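Local atomic coordinates of transcription factor MBP1 (Magnaporthe oryzae, PDB entry 4UX5), a protein that probably acts in the nucleus as a DNA-binding transcription activator, with its N-terminal winged helix-turn-helix domain caught here on a DNA duplex. Residues A[25-30]-A[84-89]; A[50-55]-A[107-112]. All blocks are in the same frame, centred on the assembly; numbering follows the deposited sequence.

Contact 1 of 2, residues A[25-30]-A[84-89]; sequences IPVYEY and GKYQGT. With nucleotides of chain C.
Tyr86 points the phenol end of its ring at Ile25 and the CE1 edge at Val27. Ile25 reaches the hydroxyl with two methyls: CD1 lies 3.4 Å from Tyr86 OH and CG2 3.7 Å, the two side chains crossing at about a right angle. Val27 comes in at the ring edge and in its plane, CG1 3.9 Å from Tyr86 CE1. With CG anti to the backbone N (chi1 180°), the ring extends across to the strand, and its OH is taken up by Arg41 of strand 36-41. Segment 84-89 holds the end of the hairpin loop, a 3-10 turn at 84-86, and the start of strand 88-91 in the wing of the winged helix-turn-helix domain, so the contact sets the wing against the sheet of strand 25-32. The wing also reads DNA. The Gln87 amide meets the minor-groove edge of DG8 of chain C with both its atoms: OE1 accepts from N2 at 3.0 Å, and NE2 donates to N3 at 3.1 Å along a nearly straight bond (170°). The same NE2 donates to Gly84 O at 3.2 Å, in the carbonyl plane, while Gly81 N supplies a second donor to OE1; together these bonds fix the amide's rotation. Phosphates are held too: Lys85 NZ bonds OP1 of DG8 at 2.7 Å, and Thr89 OG1 reaches OP1 of DG10 at 2.8 Å.

Contact 2 of 2, residues A[50-55]-A[107-112]; sequences THILKA and DRLRPI. With nucleotides of chain C.
OP1 of DG10 of chain C is gripped by two hydroxyls, Thr50 OG1 at 2.6 Å and Thr89 OG1. Thr50 OG1 also accepts the backbone N-H of Thr89, which leaves its rotation little freedom. One turn later along helix 49-55, Lys54 NZ bonds OP1 of DC9 at 2.7 Å; its chain bends at the third torsion (chi3 64°) to bring the amine to this phosphate. Thr50 and Lys54 thus grip consecutive phosphates of one strand, and the lysine probably adds charge attraction. Helix 49-55 is followed by helix 60-71, and Leu53 packs on that second helix, an arrangement consistent with the helix-turn-helix part of this winged domain. Away from the DNA, the helix rests on Leu109: its CD1 lies 3.8 Å from Ile52 CG2, and Ala55 CB sits near both branches, closer to CD2 (3.8 Å). Ile52 and Leu109 run obliquely to one another. With CG2 anti to the backbone N, Ile52 offers that branch to the leucine; Ile105 also meets both helix residues. Leu109 further packs on Phe32 and Val38, which carries the apolar layer on to the sheet. Its own backbone sits in a type I turn, Asp107 to Arg110, across whose ends Arg110 NH2 and Asp107 OD1 form a salt bridge at 3.2 Å, the oxygen 15° out of the guanidinium plane; Arg110 NH1 pairs with Glu114 as well.

How the contacts relate
From the N terminus the chain runs through strand 25-32, which opens contact 1, and then strand 36-41, before helix 49-55 opens contact 2. It passes helix 60-71 and strand 77-79 to the wing, where residues 84-89 come back to strand 25-32 and close contact 1 over 53 intervening residues. Helix 93-102 follows, and 107-112 closes contact 2 on helix 49-55 over 51. The two loops therefore cross, each containing one segment of the other. The centres lie 13 Å apart, and the segments also meet directly: Lys85 O approaches His51 NE2, and Tyr30 touches the backbone of Arg108. Together the closures tie sheet, wing, DNA-facing helix and the turn leading into helix 110-114 into one domain.

Contact 1 of 2, residues A[25-30]-A[84-89]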
loop_
_atom_site.group_PDB
_atom_site.type_symbol
_atom_site.label_atom_id
_atom_site.label_comp_id
_atom_site.label_asym_id
_atom_site.label_seq_id
_atom_site.Cartn_x
_atom_site.Cartn_y
_atom_site.Cartn_z
ATOM N N ILE A 25 6.255 -10.717 -12.315
ATOM C CA ILE A 25 7.530 -10.477 -11.653
ATOM C C ILE A 25 8.197 -11.789 -11.253
ATOM O O ILE A 25 7.773 -12.447 -10.302
ATOM C CB ILE A 25 7.365 -9.591 -10.406
ATOM C CG1 ILE A 25 6.756 -8.242 -10.793
ATOM C CG2 ILE A 25 8.704 -9.397 -9.707
ATOM C CD1 ILE A 25 6.629 -7.279 -9.635
ATOM N N PRO A 26 9.243 -12.176 -11.995
ATOM C CA PRO A 26 10.025 -13.383 -11.713
ATOM C C PRO A 26 10.759 -13.281 -10.380
ATOM O O PRO A 26 11.430 -12.281 -10.122
ATOM C CB PRO A 26 11.019 -13.440 -12.880
ATOM C CG PRO A 26 10.410 -12.606 -13.947
ATOM C CD PRO A 26 9.696 -11.510 -13.226
ATOM N N VAL A 27 10.618 -14.301 -9.539
ATOM C CA VAL A 27 11.319 -14.338 -8.261
ATOM C C VAL A 27 11.982 -15.687 -8.022
ATOM O O VAL A 27 11.630 -16.686 -8.650
ATOM C CB VAL A 27 10.373 -14.053 -7.070
ATOM C CG1 VAL A 27 9.778 -12.653 -7.168
ATOM C CG2 VAL A 27 9.278 -15.108 -6.997
ATOM N N TYR A 28 12.954 -15.701 -7.116
ATOM C CA TYR A 28 13.451 -16.944 -6.550
ATOM C C TYR A 28 12.735 -17.151 -5.227
ATOM O O TYR A 28 12.592 -16.212 -4.442
ATOM C CB TYR A 28 14.966 -16.908 -6.349
ATOM C CG TYR A 28 15.754 -16.636 -7.609
ATOM C CD1 TYR A 28 15.714 -17.520 -8.679
ATOM C CD2 TYR A 28 16.548 -15.502 -7.723
ATOM C CE1 TYR A 28 16.434 -17.276 -9.834
ATOM C CE2 TYR A 28 17.275 -15.251 -8.874
ATOM C CZ TYR A 28 17.214 -16.142 -9.924
ATOM O OH TYR A 28 17.935 -15.895 -11.069
ATOM N N GLU A 29 12.267 -18.369 -4.981
ATOM C CA GLU A 29 11.537 -18.648 -3.752
ATOM C C GLU A 29 12.128 -19.831 -2.995
ATOM O O GLU A 29 12.171 -20.950 -3.503
ATOM C CB GLU A 29 10.060 -18.907 -4.055
ATOM C CG GLU A 29 9.210 -19.155 -2.817
ATOM C CD GLU A 29 7.727 -19.214 -3.130
ATOM O OE1 GLU A 29 7.339 -18.855 -4.262
ATOM O OE2 GLU A 29 6.947 -19.621 -2.242
ATOM N N TYR A 30 12.589 -19.567 -1.778
ATOM C CA TYR A 30 13.096 -20.612 -0.899
ATOM C C TYR A 30 11.974 -21.130 -0.014
ATOM O O TYR A 30 11.416 -20.382 0.787
ATOM C CB TYR A 30 14.250 -20.089 -0.041
ATOM C CG TYR A 30 14.775 -21.089 0.968
ATOM C CD1 TYR A 30 15.219 -22.343 0.566
ATOM C CD2 TYR A 30 14.838 -20.776 2.321
ATOM C CE1 TYR A 30 15.703 -23.259 1.483
ATOM C CE2 TYR A 30 15.325 -21.688 3.244
ATOM C CZ TYR A 30 15.754 -22.924 2.819
ATOM O OH TYR A 30 16.236 -23.834 3.731
ATOM N N GLY A 84 -1.206 -12.462 -2.781
ATOM C CA GLY A 84 -0.988 -12.300 -1.353
ATOM C C GLY A 84 0.401 -12.602 -0.826
ATOM O O GLY A 84 0.952 -11.832 -0.041
ATOM N N LYS A 85 0.970 -13.723 -1.254
ATOM C CA LYS A 85 2.249 -14.179 -0.724
ATOM C C LYS A 85 3.421 -13.315 -1.186
ATOM O O LYS A 85 4.491 -13.335 -0.580
ATOM C CB LYS A 85 2.478 -15.640 -1.111
ATOM C CG LYS A 85 1.542 -16.601 -0.394
ATOM C CD LYS A 85 1.333 -17.884 -1.176
ATOM C CE LYS A 85 0.360 -18.803 -0.455
ATOM N NZ LYS A 85 -0.911 -18.102 -0.113
ATOM N N TYR A 86 3.217 -12.551 -2.254
ATOM C CA TYR A 86 4.254 -11.657 -2.760
ATOM C C TYR A 86 4.325 -10.375 -1.931
ATOM O O TYR A 86 5.351 -9.691 -1.917
ATOM C CB TYR A 86 4.005 -11.322 -4.235
ATOM C CG TYR A 86 5.033 -10.390 -4.842
ATOM C CD1 TYR A 86 6.221 -10.881 -5.364
ATOM C CD2 TYR A 86 4.812 -9.018 -4.896
ATOM C CE1 TYR A 86 7.164 -10.033 -5.919
ATOM C CE2 TYR A 86 5.749 -8.163 -5.447
ATOM C CZ TYR A 86 6.923 -8.674 -5.956
ATOM O OH TYR A 86 7.857 -7.824 -6.508
ATOM N N GLN A 87 3.236 -10.058 -1.238
ATOM C CA GLN A 87 3.143 -8.820 -0.469
ATOM C C GLN A 87 4.198 -8.719 0.625
ATOM O O GLN A 87 4.709 -9.727 1.110
ATOM C CB GLN A 87 1.761 -8.684 0.167
ATOM C CG GLN A 87 0.600 -8.686 -0.801
ATOM C CD GLN A 87 -0.720 -8.500 -0.085
ATOM O OE1 GLN A 87 -1.254 -7.393 -0.023
ATOM N NE2 GLN A 87 -1.247 -9.581 0.477
ATOM N N GLY A 88 4.505 -7.490 1.020
ATOM C CA GLY A 88 5.445 -7.248 2.095
ATOM C C GLY A 88 6.335 -6.058 1.815
ATOM O O GLY A 88 6.115 -5.316 0.858
ATOM N N THR A 89 7.346 -5.875 2.658
ATOM C CA THR A 89 8.299 -4.787 2.491
ATOM C C THR A 89 9.582 -5.306 1.858
ATOM O O THR A 89 10.263 -6.159 2.427
ATOM C CB THR A 89 8.623 -4.114 3.832
ATOM O OG1 THR A 89 7.402 -3.765 4.495
ATOM C CG2 THR A 89 9.457 -2.862 3.611
ATOM P P DG C 8 -1.741 -16.190 2.811
ATOM O OP1 DG C 8 -0.536 -16.863 2.276
ATOM O OP2 DG C 8 -2.556 -16.846 3.859
ATOM O "O5'" DG C 8 -1.326 -14.743 3.346
ATOM C "C5'" DG C 8 -0.545 -13.893 2.523
ATOM C "C4'" DG C 8 -0.614 -12.455 2.998
ATOM O "O4'" DG C 8 -1.874 -11.852 2.585
ATOM C "C3'" DG C 8 -0.541 -12.260 4.519
ATOM O "O3'" DG C 8 0.216 -11.109 4.794
ATOM C "C2'" DG C 8 -2.000 -12.016 4.879
ATOM C "C1'" DG C 8 -2.394 -11.162 3.692
ATOM N N9 DG C 8 -3.828 -10.968 3.529
ATOM C C8 DG C 8 -4.838 -11.696 4.106
ATOM N N7 DG C 8 -6.031 -11.273 3.783
ATOM C C5 DG C 8 -5.793 -10.192 2.945
ATOM C C6 DG C 8 -6.701 -9.333 2.283
ATOM O O6 DG C 8 -7.939 -9.360 2.311
ATOM N N1 DG C 8 -6.040 -8.365 1.530
ATOM C C2 DG C 8 -4.673 -8.246 1.429
ATOM N N2 DG C 8 -4.214 -7.251 0.657
ATOM N N3 DG C 8 -3.813 -9.045 2.045
ATOM C C4 DG C 8 -4.442 -9.990 2.782
ATOM P P DC C 9 1.564 -11.196 5.656
ATOM O OP1 DC C 9 2.421 -12.241 5.049
ATOM O OP2 DC C 9 1.165 -11.298 7.077
ATOM O "O5'" DC C 9 2.237 -9.765 5.415
ATOM C "C5'" DC C 9 2.675 -9.402 4.108
ATOM C "C4'" DC C 9 2.071 -8.078 3.670
ATOM O "O4'" DC C 9 0.665 -8.244 3.420
ATOM C "C3'" DC C 9 2.143 -6.963 4.695
ATOM O "O3'" DC C 9 3.384 -6.285 4.575
ATOM C "C2'" DC C 9 0.967 -6.056 4.304
ATOM C "C1'" DC C 9 0.032 -6.985 3.515
ATOM N N1 DC C 9 -1.314 -7.180 4.143
ATOM C C2 DC C 9 -2.404 -6.410 3.715
ATOM O O2 DC C 9 -2.236 -5.565 2.827
ATOM N N3 DC C 9 -3.615 -6.608 4.290
ATOM C C4 DC C 9 -3.758 -7.525 5.244
ATOM N N4 DC C 9 -4.971 -7.683 5.781
ATOM C C5 DC C 9 -2.664 -8.321 5.694
ATOM C C6 DC C 9 -1.472 -8.118 5.121
ATOM P P DG C 10 4.084 -5.638 5.868
ATOM O OP1 DG C 10 5.535 -5.542 5.587
ATOM O OP2 DG C 10 3.601 -6.377 7.056
ATOM O "O5'" DG C 10 3.512 -4.146 5.909
ATOM C "C5'" DG C 10 3.730 -3.278 4.803
ATOM C "C4'" DG C 10 2.644 -2.218 4.715
ATOM O "O4'" DG C 10 1.336 -2.844 4.813
ATOM C "C3'" DG C 10 2.683 -1.156 5.812
ATOM O "O3'" DG C 10 2.332 0.099 5.265
ATOM C "C2'" DG C 10 1.625 -1.647 6.793
ATOM C "C1'" DG C 10 0.595 -2.227 5.842
ATOM N N9 DG C 10 -0.264 -3.228 6.460
ATOM C C8 DG C 10 0.134 -4.325 7.183
ATOM N N7 DG C 10 -0.860 -5.047 7.620
ATOM C C5 DG C 10 -1.990 -4.385 7.158
ATOM C C6 DG C 10 -3.359 -4.700 7.319
ATOM O O6 DG C 10 -3.859 -5.659 7.925
ATOM N N1 DG C 10 -4.181 -3.766 6.691
ATOM C C2 DG C 10 -3.734 -2.668 5.994
ATOM N N2 DG C 10 -4.676 -1.881 5.456
ATOM N N3 DG C 10 -2.452 -2.363 5.834
ATOM C C4 DG C 10 -1.640 -3.262 6.442
#

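Contact 2 of 2, residues A[50-55]-A[107-112]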
loop_
_atom_site.group_PDB
_atom_site.type_symbol
_atom_site.label_atom_id
_atom_site.label_comp_id
_atom_site.label_asym_id
_atom_site.label_seq_id
_atom_site.Cartn_x
_atom_site.Cartn_y
_atom_site.Cartn_z
ATOM N N THR A 50 9.572 -8.843 5.021
ATOM C CA THR A 50 8.446 -9.340 5.802
ATOM C C THR A 50 8.516 -10.858 5.918
ATOM O O THR A 50 8.191 -11.425 6.960
ATOM C CB THR A 50 7.096 -8.923 5.181
ATOM O OG1 THR A 50 7.107 -7.516 4.918
ATOM C CG2 THR A 50 5.942 -9.249 6.116
ATOM N N HIS A 51 8.951 -11.511 4.844
ATOM C CA HIS A 51 9.149 -12.957 4.849
ATOM C C HIS A 51 10.267 -13.358 5.806
ATOM O O HIS A 51 10.196 -14.398 6.460
ATOM C CB HIS A 51 9.474 -13.467 3.443
ATOM C CG HIS A 51 8.338 -13.360 2.476
ATOM N ND1 HIS A 51 8.480 -13.626 1.131
ATOM C CD2 HIS A 51 7.038 -13.021 2.654
ATOM C CE1 HIS A 51 7.321 -13.454 0.523
ATOM N NE2 HIS A 51 6.428 -13.086 1.426
ATOM N N ILE A 52 11.307 -12.531 5.872
ATOM C CA ILE A 52 12.453 -12.800 6.732
ATOM C C ILE A 52 12.055 -12.718 8.202
ATOM O O ILE A 52 12.341 -13.625 8.980
ATOM C CB ILE A 52 13.611 -11.820 6.456
ATOM C CG1 ILE A 52 14.111 -11.975 5.017
ATOM C CG2 ILE A 52 14.747 -12.046 7.440
ATOM C CD1 ILE A 52 15.206 -11.001 4.640
ATOM N N LEU A 53 11.386 -11.632 8.574
ATOM C CA LEU A 53 10.950 -11.437 9.952
ATOM C C LEU A 53 9.910 -12.478 10.370
ATOM O O LEU A 53 9.797 -12.807 11.549
ATOM C CB LEU A 53 10.393 -10.025 10.141
ATOM C CG LEU A 53 11.421 -8.902 9.988
ATOM C CD1 LEU A 53 10.767 -7.541 10.170
ATOM C CD2 LEU A 53 12.573 -9.087 10.970
ATOM N N LYS A 54 9.159 -12.995 9.401
ATOM C CA LYS A 54 8.215 -14.080 9.659
ATOM C C LYS A 54 8.946 -15.404 9.834
ATOM O O LYS A 54 8.467 -16.301 10.527
ATOM C CB LYS A 54 7.195 -14.200 8.526
ATOM C CG LYS A 54 6.108 -13.144 8.549
ATOM C CD LYS A 54 5.274 -13.187 7.278
ATOM C CE LYS A 54 4.518 -14.500 7.153
ATOM N NZ LYS A 54 3.648 -14.529 5.945
ATOM N N ALA A 55 10.102 -15.525 9.187
ATOM C CA ALA A 55 10.944 -16.704 9.345
ATOM C C ALA A 55 11.519 -16.727 10.756
ATOM O O ALA A 55 11.686 -17.790 11.354
ATOM C CB ALA A 55 12.054 -16.720 8.305
ATOM N N ASP A 107 21.266 -18.084 9.096
ATOM C CA ASP A 107 21.661 -19.473 8.890
ATOM C C ASP A 107 20.528 -20.324 8.319
ATOM O O ASP A 107 20.750 -21.145 7.429
ATOM C CB ASP A 107 22.161 -20.087 10.202
ATOM C CG ASP A 107 23.503 -19.527 10.630
ATOM O OD1 ASP A 107 24.271 -19.081 9.749
ATOM O OD2 ASP A 107 23.796 -19.536 11.844
ATOM N N ARG A 108 19.317 -20.131 8.829
ATOM C CA ARG A 108 18.171 -20.898 8.349
ATOM C C ARG A 108 17.771 -20.479 6.936
ATOM O O ARG A 108 17.193 -21.263 6.183
ATOM C CB ARG A 108 16.980 -20.738 9.296
ATOM C CG ARG A 108 15.795 -21.629 8.951
ATOM C CD ARG A 108 14.628 -21.392 9.891
ATOM N NE ARG A 108 13.489 -22.250 9.581
ATOM C CZ ARG A 108 13.268 -23.430 10.151
ATOM N NH1 ARG A 108 14.109 -23.897 11.063
ATOM N NH2 ARG A 108 12.203 -24.145 9.810
ATOM N N LEU A 109 18.092 -19.239 6.582
ATOM C CA LEU A 109 17.706 -18.684 5.290
ATOM C C LEU A 109 18.884 -18.603 4.328
ATOM O O LEU A 109 18.799 -17.938 3.300
ATOM C CB LEU A 109 17.103 -17.289 5.468
ATOM C CG LEU A 109 15.920 -17.146 6.423
ATOM C CD1 LEU A 109 15.461 -15.699 6.457
ATOM C CD2 LEU A 109 14.782 -18.067 6.013
ATOM N N ARG A 110 19.978 -19.276 4.668
ATOM C CA ARG A 110 21.207 -19.201 3.874
ATOM C C ARG A 110 21.043 -19.463 2.363
ATOM O O ARG A 110 21.629 -18.735 1.555
ATOM C CB ARG A 110 22.255 -20.165 4.446
ATOM C CG ARG A 110 23.574 -20.148 3.694
ATOM C CD ARG A 110 24.635 -20.970 4.409
ATOM N NE ARG A 110 24.966 -20.412 5.717
ATOM C CZ ARG A 110 25.923 -19.514 5.925
ATOM N NH1 ARG A 110 26.650 -19.068 4.909
ATOM N NH2 ARG A 110 26.154 -19.061 7.150
ATOM N N PRO A 111 20.256 -20.487 1.965
ATOM C CA PRO A 111 20.162 -20.746 0.519
ATOM C C PRO A 111 19.599 -19.599 -0.327
ATOM O O PRO A 111 19.995 -19.471 -1.485
ATOM C CB PRO A 111 19.227 -21.959 0.444
ATOM C CG PRO A 111 19.417 -22.652 1.744
ATOM C CD PRO A 111 19.592 -21.552 2.744
ATOM N N ILE A 112 18.703 -18.783 0.221
ATOM C CA ILE A 112 18.100 -17.709 -0.568
ATOM C C ILE A 112 19.067 -16.535 -0.728
ATOM O O ILE A 112 18.921 -15.718 -1.638
ATOM C CB ILE A 112 16.771 -17.211 0.052
ATOM C CG1 ILE A 112 15.969 -16.402 -0.973
ATOM C CG2 ILE A 112 17.022 -16.370 1.294
ATOM C CD1 ILE A 112 15.722 -17.131 -2.275
ATOM P P DC C 9 1.564 -11.196 5.656
ATOM O OP1 DC C 9 2.421 -12.241 5.049
ATOM O OP2 DC C 9 1.165 -11.298 7.077
ATOM O "O5'" DC C 9 2.237 -9.765 5.415
ATOM C "C5'" DC C 9 2.675 -9.402 4.108
ATOM C "C4'" DC C 9 2.071 -8.078 3.670
ATOM O "O4'" DC C 9 0.665 -8.244 3.420
ATOM C "C3'" DC C 9 2.143 -6.963 4.695
ATOM O "O3'" DC C 9 3.384 -6.285 4.575
ATOM C "C2'" DC C 9 0.967 -6.056 4.304
ATOM C "C1'" DC C 9 0.032 -6.985 3.515
ATOM N N1 DC C 9 -1.314 -7.180 4.143
ATOM C C2 DC C 9 -2.404 -6.410 3.715
ATOM O O2 DC C 9 -2.236 -5.565 2.827
ATOM N N3 DC C 9 -3.615 -6.608 4.290
ATOM C C4 DC C 9 -3.758 -7.525 5.244
ATOM N N4 DC C 9 -4.971 -7.683 5.781
ATOM C C5 DC C 9 -2.664 -8.321 5.694
ATOM C C6 DC C 9 -1.472 -8.118 5.121
ATOM P P DG C 10 4.084 -5.638 5.868
ATOM O OP1 DG C 10 5.535 -5.542 5.587
ATOM O OP2 DG C 10 3.601 -6.377 7.056
ATOM O "O5'" DG C 10 3.512 -4.146 5.909
ATOM C "C5'" DG C 10 3.730 -3.278 4.803
ATOM C "C4'" DG C 10 2.644 -2.218 4.715
ATOM O "O4'" DG C 10 1.336 -2.844 4.813
ATOM C "C3'" DG C 10 2.683 -1.156 5.812
ATOM O "O3'" DG C 10 2.332 0.099 5.265
ATOM C "C2'" DG C 10 1.625 -1.647 6.793
ATOM C "C1'" DG C 10 0.595 -2.227 5.842
ATOM N N9 DG C 10 -0.264 -3.228 6.460
ATOM C C8 DG C 10 0.134 -4.325 7.183
ATOM N N7 DG C 10 -0.860 -5.047 7.620
ATOM C C5 DG C 10 -1.990 -4.385 7.158
ATOM C C6 DG C 10 -3.359 -4.700 7.319
ATOM O O6 DG C 10 -3.859 -5.659 7.925
ATOM N N1 DG C 10 -4.181 -3.766 6.691
ATOM C C2 DG C 10 -3.734 -2.668 5.994
ATOM N N2 DG C 10 -4.676 -1.881 5.456
ATOM N N3 DG C 10 -2.452 -2.363 5.834
ATOM C C4 DG C 10 -1.640 -3.262 6.442
#